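Local atomic coordinates of DUF5624 domain-containing protein (Legionella pneumophila subsp. pneumophila, PDB entry 4JX2), a protein that is of unknown function, carries a DUF5624 domain and is probably secreted by Legionella pneumophila. Residues Y88-N91 and Q95-L98. Sequence-based numbering, arbitrary orientation.
Sequences YIYN and QLKL
A classic beta bulge marks this beta hairpin, where Lys97 and Leu98 together face Ile89 on the antiparallel partner strand. Ile89 O takes the bond from Lys97 N at 2.8 Å, and this bond is nearly straight. Leu98 N also turns to Ile89 O, but that bond is weak. In return Ile89 N donates to Leu98 O at 2.9 Å. Ile89 and Leu98 thus form an antiparallel hydrogen-bonded pair, and Tyr90 and Leu96 a non-hydrogen-bonded one. The extra residue is Lys97.

Nearer the turn, Asn91 N donates to Gln95 O at 3.0 Å. The Asn91 side chain answers this bond: its OD1 accepts Gln95 N, also at 3.0 Å, from above the amide plane. With chi1 at 65°, Asn91 CG sits between its own backbone N and carbonyl carbon, and OD1 reaches Gln95 N from there. OD1 also has a weak bond from Asp93 N inside the turn, so one side-chain oxygen ties two backbone amides at the hairpin end.

On one face of the sheet, Leu96 CD1 lies over the Tyr90 ring in a CH-pi contact, 3.9 Å from the ring centroid. The methyl is displaced toward the rim, and its nearest ring atom is Tyr90 CZ at 3.5 Å. Leu96 places CD1 there with CG turned away from its backbone N (chi1 -176°). On the other face, Ile89 CD1 packs against Leu98 CB at 4.0 Å.

Strand 96-101 is an outermost strand of the sheet within this chain, and strand 79-84 continues the sheet beyond strand 86-90. Helix 223-247 covers the face of Ile89 and Leu98 through Ile246 and Leu242. On the Tyr90 face runs the loop around Gly309 and Ala310, whose backbone holds Tyr90 OH.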
ATOM      1  N   TYR A  88       9.471  10.032  14.549  1.00 39.68           N
ATOM      2  CA  TYR A  88      10.368   9.634  15.639  1.00 39.68           C
ATOM      3  C   TYR A  88      11.739   9.283  15.077  1.00 45.26           C
ATOM      4  O   TYR A  88      11.832   8.524  14.105  1.00 45.76           O
ATOM      5  CB  TYR A  88       9.846   8.442  16.443  1.00 40.28           C
ATOM      6  CG  TYR A  88       8.398   8.514  16.853  1.00 41.91           C
ATOM      7  CD1 TYR A  88       7.390   8.068  16.000  1.00 42.82           C
ATOM      8  CD2 TYR A  88       8.036   8.925  18.135  1.00 43.64           C
ATOM      9  CE1 TYR A  88       6.054   8.083  16.391  1.00 44.44           C
ATOM     10  CE2 TYR A  88       6.700   8.947  18.538  1.00 44.56           C
ATOM     11  CZ  TYR A  88       5.713   8.520  17.663  1.00 52.89           C
ATOM     12  OH  TYR A  88       4.390   8.565  18.034  1.00 53.12           O
ATOM     13  N   ILE A  89      12.799   9.816  15.687  1.00 41.52           N
ATOM     14  CA  ILE A  89      14.169   9.460  15.340  1.00 40.58           C
ATOM     15  C   ILE A  89      14.793   8.844  16.594  1.00 44.24           C
ATOM     16  O   ILE A  89      14.770   9.460  17.668  1.00 42.94           O
ATOM     17  CB  ILE A  89      15.038  10.608  14.734  1.00 42.80           C
ATOM     18  CG1 ILE A  89      14.347  11.246  13.489  1.00 41.62           C
ATOM     19  CG2 ILE A  89      16.466  10.091  14.396  1.00 41.30           C
ATOM     20  CD1 ILE A  89      14.981  12.537  12.934  1.00 39.77           C
ATOM     21  N   TYR A  90      15.324   7.617  16.435  1.00 42.03           N
ATOM     22  CA  TYR A  90      16.028   6.831  17.453  1.00 43.42           C
ATOM     23  C   TYR A  90      17.429   6.466  16.968  1.00 49.13           C
ATOM     24  O   TYR A  90      17.611   6.088  15.806  1.00 47.07           O
ATOM     25  CB  TYR A  90      15.248   5.551  17.811  1.00 43.85           C
ATOM     26  CG  TYR A  90      14.045   5.794  18.696  1.00 45.91           C
ATOM     27  CD1 TYR A  90      14.179   5.878  20.082  1.00 48.65           C
ATOM     28  CD2 TYR A  90      12.765   5.922  18.152  1.00 45.54           C
ATOM     29  CE1 TYR A  90      13.070   6.099  20.905  1.00 47.46           C
ATOM     30  CE2 TYR A  90      11.655   6.174  18.964  1.00 46.09           C
ATOM     31  CZ  TYR A  90      11.815   6.258  20.341  1.00 50.91           C
ATOM     32  OH  TYR A  90      10.740   6.487  21.157  1.00 50.10           O
ATOM     33  N   ASN A  91      18.421   6.573  17.859  1.00 48.94           N
ATOM     34  CA  ASN A  91      19.792   6.218  17.505  1.00 49.84           C
ATOM     35  C   ASN A  91      20.019   4.709  17.776  1.00 53.81           C
ATOM     36  O   ASN A  91      19.092   4.022  18.226  1.00 51.70           O
ATOM     37  CB  ASN A  91      20.810   7.125  18.234  1.00 54.36           C
ATOM     38  CG  ASN A  91      20.890   7.035  19.761  1.00 92.68           C
ATOM     39  OD1 ASN A  91      20.398   6.101  20.417  1.00 86.71           O
ATOM     40  ND2 ASN A  91      21.591   7.991  20.366  1.00 87.47           N
ATOM     41  N   GLN A  95      17.945   5.391  21.956  1.00 50.98           N
ATOM     42  CA  GLN A  95      17.584   6.676  22.571  1.00 49.65           C
ATOM     43  C   GLN A  95      16.862   7.595  21.584  1.00 50.27           C
ATOM     44  O   GLN A  95      17.269   7.712  20.417  1.00 49.72           O
ATOM     45  CB  GLN A  95      18.824   7.399  23.139  1.00 51.97           C
ATOM     46  CG  GLN A  95      19.616   6.625  24.208  1.00 65.50           C
ATOM     47  CD  GLN A  95      18.802   6.193  25.415  1.00 79.76           C
ATOM     48  OE1 GLN A  95      18.685   4.994  25.714  1.00 73.58           O
ATOM     49  NE2 GLN A  95      18.243   7.157  26.149  1.00 66.73           N
ATOM     50  N   LEU A  96      15.793   8.255  22.071  1.00 43.77           N
ATOM     51  CA  LEU A  96      14.986   9.208  21.305  1.00 41.01           C
ATOM     52  C   LEU A  96      15.782  10.495  21.034  1.00 46.68           C
ATOM     53  O   LEU A  96      16.268  11.141  21.971  1.00 47.26           O
ATOM     54  CB  LEU A  96      13.693   9.523  22.068  1.00 39.84           C
ATOM     55  CG  LEU A  96      12.669  10.430  21.403  1.00 42.30           C
ATOM     56  CD1 LEU A  96      12.034   9.784  20.150  1.00 40.39           C
ATOM     57  CD2 LEU A  96      11.588  10.762  22.370  1.00 45.56           C
ATOM     58  N   LYS A  97      15.932  10.840  19.749  1.00 42.84           N
ATOM     59  CA  LYS A  97      16.673  12.032  19.346  1.00 42.82           C
ATOM     60  C   LYS A  97      15.720  13.140  18.923  1.00 46.78           C
ATOM     61  O   LYS A  97      16.021  14.322  19.137  1.00 47.40           O
ATOM     62  CB  LYS A  97      17.682  11.715  18.219  1.00 43.91           C
ATOM     63  CG  LYS A  97      18.806  10.732  18.611  1.00 48.86           C
ATOM     64  CD  LYS A  97      19.632  11.145  19.861  1.00 66.90           C
ATOM     65  CE  LYS A  97      20.441  12.427  19.729  1.00 82.08           C
ATOM     66  NZ  LYS A  97      20.831  12.977  21.057  1.00 90.85           N
ATOM     67  N   LEU A  98      14.553  12.754  18.362  1.00 41.69           N
ATOM     68  CA  LEU A  98      13.523  13.679  17.868  1.00 39.84           C
ATOM     69  C   LEU A  98      12.143  13.017  17.895  1.00 43.32           C
ATOM     70  O   LEU A  98      12.016  11.835  17.577  1.00 41.90           O
ATOM     71  CB  LEU A  98      13.881  14.108  16.423  1.00 38.63           C
ATOM     72  CG  LEU A  98      13.037  15.188  15.747  1.00 42.32           C
ATOM     73  CD1 LEU A  98      13.899  16.097  14.910  1.00 42.20           C
ATOM     74  CD2 LEU A  98      11.915  14.574  14.880  1.00 43.89           C
TER